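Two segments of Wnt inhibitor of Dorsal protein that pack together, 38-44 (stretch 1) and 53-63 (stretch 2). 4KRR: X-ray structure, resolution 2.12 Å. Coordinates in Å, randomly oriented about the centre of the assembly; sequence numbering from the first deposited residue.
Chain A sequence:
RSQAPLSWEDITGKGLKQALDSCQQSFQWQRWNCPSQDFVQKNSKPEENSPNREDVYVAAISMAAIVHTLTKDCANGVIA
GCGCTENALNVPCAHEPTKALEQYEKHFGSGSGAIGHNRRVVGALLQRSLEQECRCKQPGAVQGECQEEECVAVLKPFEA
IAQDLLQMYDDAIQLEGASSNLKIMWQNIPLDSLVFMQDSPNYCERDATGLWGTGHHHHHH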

ATOM      1  N   ASP A  38     -12.684   9.804 -10.452  1.00 43.08           N
ATOM      2  CA  ASP A  38     -11.632   9.142 -11.212  1.00 45.23           C
ATOM      3  C   ASP A  38     -10.882   8.112 -10.374  1.00 45.07           C
ATOM      4  O   ASP A  38     -10.463   7.075 -10.885  1.00 37.06           O
ATOM      5  CB  ASP A  38     -10.648  10.167 -11.780  1.00 43.13           C
ATOM      6  CG  ASP A  38      -9.652   9.544 -12.741  1.00 46.69           C
ATOM      7  OD1 ASP A  38     -10.053   8.640 -13.504  1.00 52.75           O
ATOM      8  OD2 ASP A  38      -8.473   9.954 -12.733  1.00 51.35           O
ATOM      9  N   PHE A  39     -10.704   8.406  -9.089  1.00 41.49           N
ATOM     10  CA  PHE A  39     -10.000   7.498  -8.190  1.00 32.83           C
ATOM     11  C   PHE A  39     -10.754   6.181  -8.059  1.00 30.63           C
ATOM     12  O   PHE A  39     -10.166   5.106  -8.149  1.00 36.40           O
ATOM     13  CB  PHE A  39      -9.817   8.137  -6.809  1.00 37.48           C
ATOM     14  CG  PHE A  39      -9.073   7.266  -5.832  1.00 33.66           C
ATOM     15  CD1 PHE A  39      -7.691   7.297  -5.770  1.00 36.86           C
ATOM     16  CD2 PHE A  39      -9.758   6.414  -4.977  1.00 40.05           C
ATOM     17  CE1 PHE A  39      -7.004   6.499  -4.877  1.00 36.80           C
ATOM     18  CE2 PHE A  39      -9.076   5.609  -4.085  1.00 35.38           C
ATOM     19  CZ  PHE A  39      -7.697   5.652  -4.034  1.00 28.01           C
ATOM     20  N   VAL A  40     -12.061   6.279  -7.839  1.00 32.86           N
ATOM     21  CA  VAL A  40     -12.910   5.102  -7.698  1.00 42.22           C
ATOM     22  C   VAL A  40     -12.973   4.302  -8.997  1.00 37.99           C
ATOM     23  O   VAL A  40     -12.892   3.075  -8.982  1.00 44.14           O
ATOM     24  CB  VAL A  40     -14.334   5.495  -7.251  1.00 44.86           C
ATOM     25  CG1 VAL A  40     -15.274   4.302  -7.328  1.00 54.24           C
ATOM     26  CG2 VAL A  40     -14.305   6.069  -5.839  1.00 45.52           C
ATOM     27  N   GLN A  41     -13.109   5.003 -10.118  1.00 37.63           N
ATOM     28  CA  GLN A  41     -13.208   4.355 -11.423  1.00 39.31           C
ATOM     29  C   GLN A  41     -11.908   3.643 -11.799  1.00 36.98           C
ATOM     30  O   GLN A  41     -11.931   2.575 -12.410  1.00 42.69           O
ATOM     31  CB  GLN A  41     -13.613   5.371 -12.496  1.00 36.59           C
ATOM     32  CG  GLN A  41     -13.497   4.875 -13.930  1.00 37.06           C
ATOM     33  CD  GLN A  41     -14.465   3.751 -14.259  1.00 51.83           C
ATOM     34  OE1 GLN A  41     -14.221   2.964 -15.175  1.00 54.43           O
ATOM     35  NE2 GLN A  41     -15.571   3.676 -13.524  1.00 40.70           N
ATOM     36  N   LYS A  42     -10.779   4.237 -11.423  1.00 33.43           N
ATOM     37  CA  LYS A  42      -9.477   3.606 -11.622  1.00 30.11           C
ATOM     38  C   LYS A  42      -9.354   2.321 -10.807  1.00 45.03           C
ATOM     39  O   LYS A  42      -8.644   1.399 -11.198  1.00 42.96           O
ATOM     40  CB  LYS A  42      -8.338   4.563 -11.255  1.00 37.40           C
ATOM     41  CG  LYS A  42      -8.004   5.596 -12.323  1.00 47.89           C
ATOM     42  CD  LYS A  42      -6.744   6.374 -11.952  1.00 49.13           C
ATOM     43  CE  LYS A  42      -6.440   7.476 -12.959  1.00 40.63           C
ATOM     44  NZ  LYS A  42      -6.249   6.943 -14.336  1.00 56.53           N
ATOM     45  N   ASN A  43     -10.039   2.263  -9.671  1.00 43.19           N
ATOM     46  CA  ASN A  43     -10.006   1.066  -8.836  1.00 43.06           C
ATOM     47  C   ASN A  43     -11.032   0.019  -9.259  1.00 36.51           C
ATOM     48  O   ASN A  43     -10.832  -1.177  -9.046  1.00 43.18           O
ATOM     49  CB  ASN A  43     -10.177   1.426  -7.358  1.00 42.83           C
ATOM     50  CG  ASN A  43      -8.858   1.759  -6.686  1.00 48.95           C
ATOM     51  OD1 ASN A  43      -7.874   1.034  -6.833  1.00 45.94           O
ATOM     52  ND2 ASN A  43      -8.828   2.864  -5.949  1.00 42.38           N
ATOM     53  N   SER A  44     -12.127   0.475  -9.862  1.00 35.73           N
ATOM     54  CA  SER A  44     -13.182  -0.423 -10.320  1.00 37.89           C
ATOM     55  C   SER A  44     -12.849  -1.043 -11.677  1.00 47.27           C
ATOM     56  O   SER A  44     -13.326  -2.129 -12.002  1.00 49.85           O
ATOM     57  CB  SER A  44     -14.523   0.312 -10.390  1.00 48.74           C
ATOM     58  OG  SER A  44     -14.959   0.708  -9.102  1.00 51.68           O
TER
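Stretch 2 53-63: REDVYVAAISM

Stretch 2 is helical throughout, as is stretch 1, and its backbone amides from Tyr-57 to Met-63 bond to the carbonyls four residues earlier. The two helices cross almost at right angles: their N-to-C directions differ by 80° (signed crossing angle -80°), and their axes come within 9.8 Å. Between them 345 Å² is buried, both sides summed. Three pairs of residues bring the backbones nearest: CA of Phe-39 lies 6.9 Å from CA of Val-58, CA of Lys-42 6.9 Å from CA of Asp-55, and CA of Asn-43 7.0 Å from CA of Ala-59.

Val-58 is the hub of stretch 2. Its CA-to-CB bond points toward stretch 1, and its short, branched side chain, in the t rotamer, meets three residues there. CG1 of Val-58 lies 3.8 Å from CE1 of Phe-39 and 3.8 Å from ND2 of Asn-43, while its CG2 lies 3.7 Å from CD of Lys-42. A compact apolar residue suits this place, filling the space between the helices without holding them far apart.

The CA-to-CB bond of Lys-42, which loses the most surface, also points toward the partner helix. Its methylenes pass Val-58, and the long chain carries NZ of Lys-42 to OD1 of Asp-55, forming a 2.6 Å salt bridge. Lysine thus serves twice, with an apolar stem and a charged tip.

The CA-to-CB bond of Phe-39 points sideways to stretch 2, but its ring reaches it. A large apolar ring suits this buried position, long enough to reach the side chains of Val-58 and Ile-61; CG2 of Ile-61 sits at the ring edge, 4.1 Å from CE1 of Phe-39. CZ of Phe-39 lies 3.6 Å from OG of Ser-62. That hydroxyl is well placed for a buried polar group: OG of Ser-62 donates to O of Val-58 at 2.6 Å and accepts a hydrogen bond from ND2 of Asn-43 at 3.0 Å.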

ATOM      1  N   ARG A  53       1.385   7.088 -15.322  1.00 31.33           N
ATOM      2  CA  ARG A  53       1.950   7.324 -13.995  1.00 32.52           C
ATOM      3  C   ARG A  53       0.877   7.442 -12.910  1.00 28.97           C
ATOM      4  O   ARG A  53       1.074   6.988 -11.782  1.00 34.92           O
ATOM      5  CB  ARG A  53       2.835   8.573 -14.001  1.00 29.37           C
ATOM      6  CG  ARG A  53       3.830   8.622 -12.850  1.00 38.95           C
ATOM      7  CD  ARG A  53       4.491   9.987 -12.731  1.00 37.93           C
ATOM      8  NE  ARG A  53       5.349  10.308 -13.868  1.00 38.87           N
ATOM      9  CZ  ARG A  53       6.677  10.331 -13.822  1.00 42.15           C
ATOM     10  NH1 ARG A  53       7.308  10.053 -12.689  1.00 41.49           N
ATOM     11  NH2 ARG A  53       7.377  10.638 -14.907  1.00 39.42           N
ATOM     12  N   GLU A  54      -0.259   8.037 -13.251  1.00 26.23           N
ATOM     13  CA  GLU A  54      -1.345   8.180 -12.286  1.00 29.09           C
ATOM     14  C   GLU A  54      -2.055   6.855 -12.011  1.00 35.39           C
ATOM     15  O   GLU A  54      -2.490   6.610 -10.885  1.00 34.29           O
ATOM     16  CB  GLU A  54      -2.343   9.259 -12.719  1.00 39.25           C
ATOM     17  CG  GLU A  54      -1.778  10.675 -12.663  1.00 45.42           C
ATOM     18  CD  GLU A  54      -0.773  10.934 -13.765  1.00 47.59           C
ATOM     19  OE1 GLU A  54      -1.071  10.575 -14.922  1.00 47.40           O
ATOM     20  OE2 GLU A  54       0.317  11.474 -13.475  1.00 34.89           O
ATOM     21  N   ASP A  55      -2.176   6.012 -13.037  1.00 39.12           N
ATOM     22  CA  ASP A  55      -2.733   4.668 -12.870  1.00 32.16           C
ATOM     23  C   ASP A  55      -1.887   3.895 -11.869  1.00 35.03           C
ATOM     24  O   ASP A  55      -2.404   3.203 -10.991  1.00 37.89           O
ATOM     25  CB  ASP A  55      -2.736   3.906 -14.199  1.00 26.26           C
ATOM     26  CG  ASP A  55      -3.709   4.483 -15.207  1.00 37.15           C
ATOM     27  OD1 ASP A  55      -4.860   4.788 -14.827  1.00 38.30           O
ATOM     28  OD2 ASP A  55      -3.318   4.626 -16.386  1.00 36.88           O
ATOM     29  N   VAL A  56      -0.575   4.024 -12.023  1.00 31.35           N
ATOM     30  CA  VAL A  56       0.391   3.362 -11.160  1.00 26.91           C
ATOM     31  C   VAL A  56       0.276   3.819  -9.706  1.00 32.45           C
ATOM     32  O   VAL A  56       0.285   2.995  -8.792  1.00 35.96           O
ATOM     33  CB  VAL A  56       1.823   3.590 -11.680  1.00 38.25           C
ATOM     34  CG1 VAL A  56       2.856   3.128 -10.664  1.00 33.63           C
ATOM     35  CG2 VAL A  56       2.007   2.871 -13.009  1.00 46.16           C
ATOM     36  N   TYR A  57       0.157   5.125  -9.489  1.00 37.23           N
ATOM     37  CA  TYR A  57       0.031   5.641  -8.129  1.00 33.90           C
ATOM     38  C   TYR A  57      -1.235   5.137  -7.443  1.00 39.29           C
ATOM     39  O   TYR A  57      -1.188   4.669  -6.307  1.00 38.71           O
ATOM     40  CB  TYR A  57       0.052   7.173  -8.092  1.00 40.30           C
ATOM     41  CG  TYR A  57      -0.319   7.712  -6.728  1.00 39.98           C
ATOM     42  CD1 TYR A  57       0.626   7.792  -5.711  1.00 35.61           C
ATOM     43  CD2 TYR A  57      -1.621   8.111  -6.445  1.00 36.83           C
ATOM     44  CE1 TYR A  57       0.288   8.269  -4.457  1.00 32.28           C
ATOM     45  CE2 TYR A  57      -1.968   8.582  -5.195  1.00 40.42           C
ATOM     46  CZ  TYR A  57      -1.010   8.661  -4.207  1.00 40.57           C
ATOM     47  OH  TYR A  57      -1.359   9.135  -2.965  1.00 41.86           O
ATOM     48  N   VAL A  58      -2.364   5.251  -8.137  1.00 32.36           N
ATOM     49  CA  VAL A  58      -3.655   4.872  -7.574  1.00 30.33           C
ATOM     50  C   VAL A  58      -3.685   3.407  -7.152  1.00 40.29           C
ATOM     51  O   VAL A  58      -4.137   3.078  -6.055  1.00 33.04           O
ATOM     52  CB  VAL A  58      -4.808   5.171  -8.553  1.00 34.23           C
ATOM     53  CG1 VAL A  58      -6.120   4.618  -8.020  1.00 31.64           C
ATOM     54  CG2 VAL A  58      -4.917   6.670  -8.787  1.00 33.58           C
ATOM     55  N   ALA A  59      -3.185   2.535  -8.021  1.00 29.74           N
ATOM     56  CA  ALA A  59      -3.107   1.113  -7.713  1.00 29.03           C
ATOM     57  C   ALA A  59      -2.151   0.856  -6.549  1.00 28.37           C
ATOM     58  O   ALA A  59      -2.421   0.015  -5.690  1.00 32.79           O
ATOM     59  CB  ALA A  59      -2.671   0.325  -8.945  1.00 35.90           C
ATOM     60  N   ALA A  60      -1.037   1.584  -6.532  1.00 28.66           N
ATOM     61  CA  ALA A  60      -0.039   1.449  -5.472  1.00 35.28           C
ATOM     62  C   ALA A  60      -0.576   1.891  -4.115  1.00 36.79           C
ATOM     63  O   ALA A  60      -0.459   1.161  -3.129  1.00 36.58           O
ATOM     64  CB  ALA A  60       1.221   2.232  -5.821  1.00 28.67           C
ATOM     65  N   ILE A  61      -1.162   3.085  -4.061  1.00 35.09           N
ATOM     66  CA  ILE A  61      -1.676   3.616  -2.801  1.00 31.08           C
ATOM     67  C   ILE A  61      -2.870   2.796  -2.304  1.00 34.26           C
ATOM     68  O   ILE A  61      -3.084   2.665  -1.098  1.00 39.47           O
ATOM     69  CB  ILE A  61      -2.038   5.127  -2.895  1.00 35.64           C
ATOM     70  CG1 ILE A  61      -2.269   5.726  -1.504  1.00 31.29           C
ATOM     71  CG2 ILE A  61      -3.253   5.355  -3.783  1.00 34.92           C
ATOM     72  CD1 ILE A  61      -0.991   6.025  -0.733  1.00 36.54           C
ATOM     73  N   SER A  62      -3.630   2.225  -3.234  1.00 36.53           N
ATOM     74  CA  SER A  62      -4.789   1.414  -2.876  1.00 34.51           C
ATOM     75  C   SER A  62      -4.359   0.065  -2.309  1.00 38.72           C
ATOM     76  O   SER A  62      -4.865  -0.368  -1.274  1.00 40.38           O
ATOM     77  CB  SER A  62      -5.712   1.222  -4.082  1.00 37.94           C
ATOM     78  OG  SER A  62      -6.158   2.474  -4.573  1.00 40.35           O
ATOM     79  N   MET A  63      -3.426  -0.593  -2.992  1.00 38.11           N
ATOM     80  CA  MET A  63      -2.853  -1.840  -2.501  1.00 36.75           C
ATOM     81  C   MET A  63      -2.209  -1.654  -1.133  1.00 36.66           C
ATOM     82  O   MET A  63      -2.402  -2.468  -0.232  1.00 36.19           O
ATOM     83  CB  MET A  63      -1.805  -2.371  -3.475  1.00 35.35           C
ATOM     84  CG  MET A  63      -1.000  -3.530  -2.912  1.00 33.82           C
ATOM     85  SD  MET A  63       0.240  -4.151  -4.054  1.00 39.67           S
ATOM     86  CE  MET A  63       1.069  -5.354  -3.018  1.00 36.36           C
TER